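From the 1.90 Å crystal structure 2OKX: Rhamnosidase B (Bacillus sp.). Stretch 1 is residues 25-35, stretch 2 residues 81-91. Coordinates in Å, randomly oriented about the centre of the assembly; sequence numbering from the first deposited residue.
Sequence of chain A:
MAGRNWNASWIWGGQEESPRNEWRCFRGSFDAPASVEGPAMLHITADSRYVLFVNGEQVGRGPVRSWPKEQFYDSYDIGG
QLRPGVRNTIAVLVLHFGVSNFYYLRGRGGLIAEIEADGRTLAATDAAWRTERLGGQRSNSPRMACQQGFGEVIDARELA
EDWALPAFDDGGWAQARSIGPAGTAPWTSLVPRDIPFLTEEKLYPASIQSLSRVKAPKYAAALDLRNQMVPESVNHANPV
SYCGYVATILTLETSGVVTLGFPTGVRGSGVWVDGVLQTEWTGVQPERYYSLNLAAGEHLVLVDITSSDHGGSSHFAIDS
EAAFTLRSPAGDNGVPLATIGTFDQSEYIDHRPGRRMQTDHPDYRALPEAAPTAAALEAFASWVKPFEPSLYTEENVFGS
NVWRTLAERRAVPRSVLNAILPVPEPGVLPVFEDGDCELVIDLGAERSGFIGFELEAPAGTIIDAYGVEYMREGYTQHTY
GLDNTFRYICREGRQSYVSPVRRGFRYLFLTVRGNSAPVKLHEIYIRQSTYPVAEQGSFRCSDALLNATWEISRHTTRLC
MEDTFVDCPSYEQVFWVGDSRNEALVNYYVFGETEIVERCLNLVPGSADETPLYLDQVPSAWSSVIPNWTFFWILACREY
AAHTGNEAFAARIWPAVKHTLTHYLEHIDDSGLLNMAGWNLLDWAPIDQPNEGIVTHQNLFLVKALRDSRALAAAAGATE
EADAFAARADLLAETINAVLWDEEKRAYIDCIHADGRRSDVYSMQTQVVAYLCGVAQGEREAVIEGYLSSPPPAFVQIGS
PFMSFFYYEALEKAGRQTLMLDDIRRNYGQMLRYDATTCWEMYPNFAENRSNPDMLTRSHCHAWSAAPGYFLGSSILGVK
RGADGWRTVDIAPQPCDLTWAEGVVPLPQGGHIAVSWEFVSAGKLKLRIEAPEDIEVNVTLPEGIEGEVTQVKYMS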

ATOM      1  N   CYS A  25     -15.778  10.536 -18.403  1.00 28.99           N
ATOM      2  CA  CYS A  25     -15.245  11.820 -18.850  1.00 29.18           C
ATOM      3  C   CYS A  25     -16.247  12.956 -18.689  1.00 30.60           C
ATOM      4  O   CYS A  25     -17.453  12.763 -18.849  1.00 31.09           O
ATOM      5  N   PHE A  26     -15.734  14.144 -18.379  1.00 30.02           N
ATOM      6  CA  PHE A  26     -16.561  15.334 -18.232  1.00 30.45           C
ATOM      7  C   PHE A  26     -15.893  16.491 -18.966  1.00 32.58           C
ATOM      8  O   PHE A  26     -14.667  16.615 -18.960  1.00 32.03           O
ATOM      9  N   ARG A  27     -16.704  17.327 -19.609  1.00 32.14           N
ATOM     10  CA  ARG A  27     -16.203  18.483 -20.340  1.00 33.55           C
ATOM     11  C   ARG A  27     -17.047  19.711 -20.034  1.00 35.48           C
ATOM     12  O   ARG A  27     -18.278  19.649 -20.015  1.00 35.06           O
ATOM     13  N   GLY A  28     -16.370  20.825 -19.786  1.00 36.64           N
ATOM     14  CA  GLY A  28     -17.051  22.068 -19.492  1.00 38.30           C
ATOM     15  C   GLY A  28     -16.261  23.204 -20.107  1.00 39.90           C
ATOM     16  O   GLY A  28     -15.033  23.212 -20.047  1.00 39.05           O
ATOM     17  N   SER A  29     -16.957  24.158 -20.713  1.00 41.00           N
ATOM     18  CA  SER A  29     -16.289  25.290 -21.332  1.00 42.25           C
ATOM     19  C   SER A  29     -16.835  26.596 -20.792  1.00 42.75           C
ATOM     20  O   SER A  29     -17.918  26.639 -20.208  1.00 42.28           O
ATOM     21  N   PHE A  30     -16.070  27.662 -20.984  1.00 43.70           N
ATOM     22  CA  PHE A  30     -16.467  28.984 -20.533  1.00 46.06           C
ATOM     23  C   PHE A  30     -15.580  30.026 -21.200  1.00 47.56           C
ATOM     24  O   PHE A  30     -14.470  29.723 -21.639  1.00 47.87           O
ATOM     25  N   ASP A  31     -16.080  31.250 -21.279  1.00 49.33           N
ATOM     26  CA  ASP A  31     -15.326  32.336 -21.878  1.00 51.10           C
ATOM     27  C   ASP A  31     -14.612  33.078 -20.757  1.00 50.47           C
ATOM     28  O   ASP A  31     -15.252  33.620 -19.857  1.00 50.96           O
ATOM     29  N   ALA A  32     -13.284  33.083 -20.804  1.00 49.96           N
ATOM     30  CA  ALA A  32     -12.491  33.756 -19.785  1.00 49.89           C
ATOM     31  C   ALA A  32     -12.344  35.237 -20.113  1.00 51.22           C
ATOM     32  O   ALA A  32     -12.162  35.614 -21.272  1.00 51.64           O
ATOM     33  N   PRO A  33     -12.417  36.100 -19.089  1.00 52.02           N
ATOM     34  CA  PRO A  33     -12.290  37.545 -19.294  1.00 52.67           C
ATOM     35  C   PRO A  33     -10.990  37.922 -20.000  1.00 53.03           C
ATOM     36  O   PRO A  33     -10.041  37.135 -20.033  1.00 52.47           O
ATOM     37  N   ALA A  34     -10.957  39.124 -20.567  1.00 53.39           N
ATOM     38  CA  ALA A  34      -9.774  39.609 -21.267  1.00 53.62           C
ATOM     39  C   ALA A  34      -8.610  39.739 -20.292  1.00 54.12           C
ATOM     40  O   ALA A  34      -7.443  39.650 -20.683  1.00 53.46           O
ATOM     41  N   SER A  35      -8.935  39.952 -19.021  1.00 53.75           N
ATOM     42  CA  SER A  35      -7.918  40.086 -17.988  1.00 55.08           C
ATOM     43  C   SER A  35      -8.485  39.743 -16.616  1.00 55.85           C
ATOM     44  O   SER A  35      -9.667  39.953 -16.351  1.00 56.03           O
ATOM     45  N   GLN A  81      -2.468  27.853 -17.464  1.00 33.68           N
ATOM     46  CA  GLN A  81      -3.151  27.183 -18.565  1.00 33.65           C
ATOM     47  C   GLN A  81      -4.315  28.002 -19.115  1.00 34.01           C
ATOM     48  O   GLN A  81      -4.855  27.689 -20.173  1.00 33.27           O
ATOM     49  N   LEU A  82      -4.687  29.057 -18.398  1.00 36.17           N
ATOM     50  CA  LEU A  82      -5.805  29.912 -18.789  1.00 38.92           C
ATOM     51  C   LEU A  82      -5.538  30.762 -20.037  1.00 39.26           C
ATOM     52  O   LEU A  82      -4.473  31.366 -20.176  1.00 39.68           O
ATOM     53  N   ARG A  83      -6.521  30.801 -20.933  1.00 38.58           N
ATOM     54  CA  ARG A  83      -6.437  31.576 -22.169  1.00 38.53           C
ATOM     55  C   ARG A  83      -7.371  32.780 -22.045  1.00 39.49           C
ATOM     56  O   ARG A  83      -8.570  32.675 -22.302  1.00 38.88           O
ATOM     57  N   PRO A  84      -6.828  33.946 -21.661  1.00 39.73           N
ATOM     58  CA  PRO A  84      -7.627  35.165 -21.498  1.00 39.93           C
ATOM     59  C   PRO A  84      -8.367  35.664 -22.735  1.00 39.85           C
ATOM     60  O   PRO A  84      -7.865  35.587 -23.858  1.00 39.42           O
ATOM     61  N   GLY A  85      -9.577  36.168 -22.507  1.00 40.48           N
ATOM     62  CA  GLY A  85     -10.388  36.710 -23.581  1.00 40.14           C
ATOM     63  C   GLY A  85     -10.988  35.727 -24.565  1.00 41.07           C
ATOM     64  O   GLY A  85     -11.680  36.141 -25.495  1.00 41.66           O
ATOM     65  N   VAL A  86     -10.740  34.434 -24.379  1.00 39.37           N
ATOM     66  CA  VAL A  86     -11.289  33.441 -25.297  1.00 39.06           C
ATOM     67  C   VAL A  86     -11.916  32.244 -24.586  1.00 38.87           C
ATOM     68  O   VAL A  86     -11.897  32.152 -23.356  1.00 35.99           O
ATOM     69  N   ARG A  87     -12.480  31.337 -25.376  1.00 39.28           N
ATOM     70  CA  ARG A  87     -13.117  30.137 -24.848  1.00 41.79           C
ATOM     71  C   ARG A  87     -12.086  29.173 -24.274  1.00 41.14           C
ATOM     72  O   ARG A  87     -11.077  28.873 -24.911  1.00 40.30           O
ATOM     73  N   ASN A  88     -12.357  28.702 -23.061  1.00 40.84           N
ATOM     74  CA  ASN A  88     -11.483  27.771 -22.357  1.00 40.35           C
ATOM     75  C   ASN A  88     -12.238  26.471 -22.115  1.00 40.28           C
ATOM     76  O   ASN A  88     -13.461  26.476 -21.978  1.00 38.60           O
ATOM     77  N   THR A  89     -11.507  25.363 -22.059  1.00 39.14           N
ATOM     78  CA  THR A  89     -12.126  24.064 -21.839  1.00 38.79           C
ATOM     79  C   THR A  89     -11.559  23.313 -20.639  1.00 37.87           C
ATOM     80  O   THR A  89     -10.342  23.181 -20.488  1.00 37.62           O
ATOM     81  N   ILE A  90     -12.456  22.826 -19.786  1.00 35.53           N
ATOM     82  CA  ILE A  90     -12.074  22.050 -18.615  1.00 32.86           C
ATOM     83  C   ILE A  90     -12.521  20.625 -18.896  1.00 32.33           C
ATOM     84  O   ILE A  90     -13.681  20.391 -19.245  1.00 32.32           O
ATOM     85  N   ALA A  91     -11.600  19.677 -18.761  1.00 30.51           N
ATOM     86  CA  ALA A  91     -11.907  18.273 -19.003  1.00 28.29           C
ATOM     87  C   ALA A  91     -11.462  17.457 -17.803  1.00 29.76           C
ATOM     88  O   ALA A  91     -10.388  17.689 -17.244  1.00 29.58           O
TER

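Neighbouring antiparallel strands pack their side chains by alternation, each pair in register sharing one face of the sheet, and the pairing of residues 25-31 with 87-91 in rhamnosidase B is a compact example. Cys25 takes no part, and the m rotamer of Phe26 carries its ring away from the partner strand. Contact by side chains begins at Arg27, also m at chi1, which shares a face with Ala91, Ser29, Thr89, Asp31 and Arg87. Its long chain runs along this face until NH2 lies 3.8 Å from CG2 of Thr89, the methyl covering one face of the guanidinium. NH2 of Arg27 also comes within 4.0 Å of NH1 of Arg87, a meeting of like charges; both groups also make hydrogen bonds elsewhere in the structure. Gly28 contributes only backbone, clasping Ile90 through N to O at 2.8 Å and, in return, Ile90 N to Gly28 O at 2.6 Å. Ser29 and Thr89, both m, bring OG and OG1 to 3.4 Å, a weak hydrogen bond.

Phe30 lies on the other face, with Asn88 and Ile90. Its p rotamer lays the ring against the partner strand: CB of Asn88 sits over one ring face, 3.6 Å from CE1 of Phe30, in a CH-pi contact, while CG1 of Ile90 (m, m) meets the ring edge, 3.9 Å from the same CE1. Asp31, m, returns to the first face and places OD2 3.9 Å from CB of Arg87.

Beyond the strand, Ala32 points toward stretch 2. Its CB lies 3.6 Å from CD2 of Leu82 (t, t) and 3.0 Å from ND2 of Asn88, an amide bonded to the loop that precedes its strand: ND2 donates to Arg83 O at 2.9 Å, and OD1 of Asn88 accepts from Arg83 N at 2.8 Å. Pro33 and Ala34 turn their side chains away, leaving Ala34 O to meet CB of Pro84 at 3.6 Å.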

ATOM      1  CB  CYS A  25     -14.852  11.745 -20.327  1.00 28.09           C
ATOM      2  SG  CYS A  25     -13.715  10.418 -20.763  1.00 30.89           S
ATOM      3  CB  PHE A  26     -16.744  15.710 -16.757  1.00 29.27           C
ATOM      4  CG  PHE A  26     -17.545  14.713 -15.967  1.00 30.39           C
ATOM      5  CD1 PHE A  26     -16.930  13.610 -15.379  1.00 29.04           C
ATOM      6  CD2 PHE A  26     -18.920  14.871 -15.822  1.00 28.65           C
ATOM      7  CE1 PHE A  26     -17.672  12.681 -14.658  1.00 29.08           C
ATOM      8  CE2 PHE A  26     -19.674  13.948 -15.103  1.00 28.50           C
ATOM      9  CZ  PHE A  26     -19.049  12.850 -14.520  1.00 29.12           C
ATOM     10  CB  ARG A  27     -16.214  18.227 -21.851  1.00 32.87           C
ATOM     11  CG  ARG A  27     -15.095  17.317 -22.354  1.00 32.88           C
ATOM     12  CD  ARG A  27     -15.253  17.029 -23.839  1.00 31.37           C
ATOM     13  NE  ARG A  27     -15.256  18.253 -24.636  1.00 32.94           N
ATOM     14  CZ  ARG A  27     -14.163  18.900 -25.025  1.00 34.60           C
ATOM     15  NH1 ARG A  27     -12.961  18.442 -24.698  1.00 33.04           N
ATOM     16  NH2 ARG A  27     -14.272  20.015 -25.737  1.00 33.95           N
ATOM     17  CB  SER A  29     -16.468  25.252 -22.851  1.00 43.46           C
ATOM     18  OG  SER A  29     -15.848  24.107 -23.410  1.00 47.93           O
ATOM     19  CB  PHE A  30     -16.337  29.105 -19.012  1.00 45.66           C
ATOM     20  CG  PHE A  30     -14.918  29.057 -18.516  1.00 45.42           C
ATOM     21  CD1 PHE A  30     -14.226  27.852 -18.454  1.00 45.15           C
ATOM     22  CD2 PHE A  30     -14.270  30.222 -18.117  1.00 45.79           C
ATOM     23  CE1 PHE A  30     -12.910  27.806 -18.003  1.00 44.58           C
ATOM     24  CE2 PHE A  30     -12.952  30.187 -17.664  1.00 45.55           C
ATOM     25  CZ  PHE A  30     -12.272  28.976 -17.607  1.00 45.05           C
ATOM     26  CB  ASP A  31     -16.269  33.276 -22.628  1.00 53.59           C
ATOM     27  CG  ASP A  31     -17.017  32.575 -23.748  1.00 56.49           C
ATOM     28  OD1 ASP A  31     -17.880  33.215 -24.384  1.00 58.84           O
ATOM     29  OD2 ASP A  31     -16.739  31.383 -23.995  1.00 59.27           O
ATOM     30  CB  ALA A  32     -11.120  33.107 -19.677  1.00 49.30           C
ATOM     31  CB  PRO A  33     -12.366  38.101 -17.873  1.00 52.75           C
ATOM     32  CG  PRO A  33     -11.785  36.989 -17.047  1.00 52.73           C
ATOM     33  CD  PRO A  33     -12.447  35.777 -17.652  1.00 51.92           C
ATOM     34  CB  ALA A  34     -10.066  40.955 -21.916  1.00 53.97           C
ATOM     35  CB  SER A  35      -7.360  41.513 -17.972  1.00 54.96           C
ATOM     36  OG  SER A  35      -8.368  42.455 -17.654  1.00 55.22           O
ATOM     37  CB  GLN A  81      -3.673  25.808 -18.119  1.00 33.09           C
ATOM     38  CG  GLN A  81      -2.592  24.806 -17.723  1.00 32.46           C
ATOM     39  CD  GLN A  81      -2.096  24.988 -16.295  1.00 33.50           C
ATOM     40  OE1 GLN A  81      -1.162  24.309 -15.860  1.00 34.71           O
ATOM     41  NE2 GLN A  81      -2.722  25.896 -15.557  1.00 31.68           N
ATOM     42  CB  LEU A  82      -6.182  30.819 -17.612  1.00 40.46           C
ATOM     43  CG  LEU A  82      -7.552  31.508 -17.591  1.00 43.25           C
ATOM     44  CD1 LEU A  82      -7.743  32.176 -16.238  1.00 43.37           C
ATOM     45  CD2 LEU A  82      -7.661  32.529 -18.710  1.00 44.93           C
ATOM     46  CB  ARG A  83      -6.868  30.719 -23.359  1.00 39.28           C
ATOM     47  CG  ARG A  83      -6.056  29.449 -23.551  1.00 38.75           C
ATOM     48  CD  ARG A  83      -6.598  28.635 -24.715  1.00 39.66           C
ATOM     49  NE  ARG A  83      -5.784  27.452 -24.984  1.00 40.05           N
ATOM     50  CZ  ARG A  83      -6.011  26.598 -25.976  1.00 40.31           C
ATOM     51  NH1 ARG A  83      -7.032  26.788 -26.803  1.00 39.89           N
ATOM     52  NH2 ARG A  83      -5.210  25.556 -26.149  1.00 41.13           N
ATOM     53  CB  PRO A  84      -6.603  36.179 -20.989  1.00 40.33           C
ATOM     54  CG  PRO A  84      -5.339  35.733 -21.659  1.00 41.61           C
ATOM     55  CD  PRO A  84      -5.394  34.233 -21.474  1.00 40.10           C
ATOM     56  CB  VAL A  86     -10.207  32.922 -26.270  1.00 39.55           C
ATOM     57  CG1 VAL A  86      -9.691  34.067 -27.131  1.00 40.80           C
ATOM     58  CG2 VAL A  86      -9.072  32.289 -25.492  1.00 39.84           C
ATOM     59  CB  ARG A  87     -13.923  29.444 -25.952  1.00 44.04           C
ATOM     60  CG  ARG A  87     -14.396  28.039 -25.606  1.00 48.00           C
ATOM     61  CD  ARG A  87     -15.330  27.506 -26.682  1.00 51.61           C
ATOM     62  NE  ARG A  87     -15.525  26.061 -26.587  1.00 55.56           N
ATOM     63  CZ  ARG A  87     -14.590  25.161 -26.873  1.00 58.09           C
ATOM     64  NH1 ARG A  87     -14.853  23.865 -26.756  1.00 59.62           N
ATOM     65  NH2 ARG A  87     -13.389  25.554 -27.281  1.00 60.00           N
ATOM     66  CB  ASN A  88     -11.052  28.371 -21.019  1.00 40.05           C
ATOM     67  CG  ASN A  88     -10.003  29.454 -21.175  1.00 42.90           C
ATOM     68  OD1 ASN A  88      -8.804  29.180 -21.137  1.00 42.01           O
ATOM     69  ND2 ASN A  88     -10.450  30.689 -21.365  1.00 42.43           N
ATOM     70  CB  THR A  89     -11.969  23.168 -23.076  1.00 40.77           C
ATOM     71  OG1 THR A  89     -12.562  23.814 -24.209  1.00 42.60           O
ATOM     72  CG2 THR A  89     -12.645  21.819 -22.847  1.00 41.75           C
ATOM     73  CB  ILE A  90     -12.782  22.536 -17.336  1.00 32.51           C
ATOM     74  CG1 ILE A  90     -12.502  24.023 -17.106  1.00 33.35           C
ATOM     75  CG2 ILE A  90     -12.307  21.719 -16.144  1.00 31.28           C
ATOM     76  CD1 ILE A  90     -11.029  24.356 -16.933  1.00 35.65           C
ATOM     77  CB  ALA A  91     -11.197  17.790 -20.255  1.00 28.13           C
TER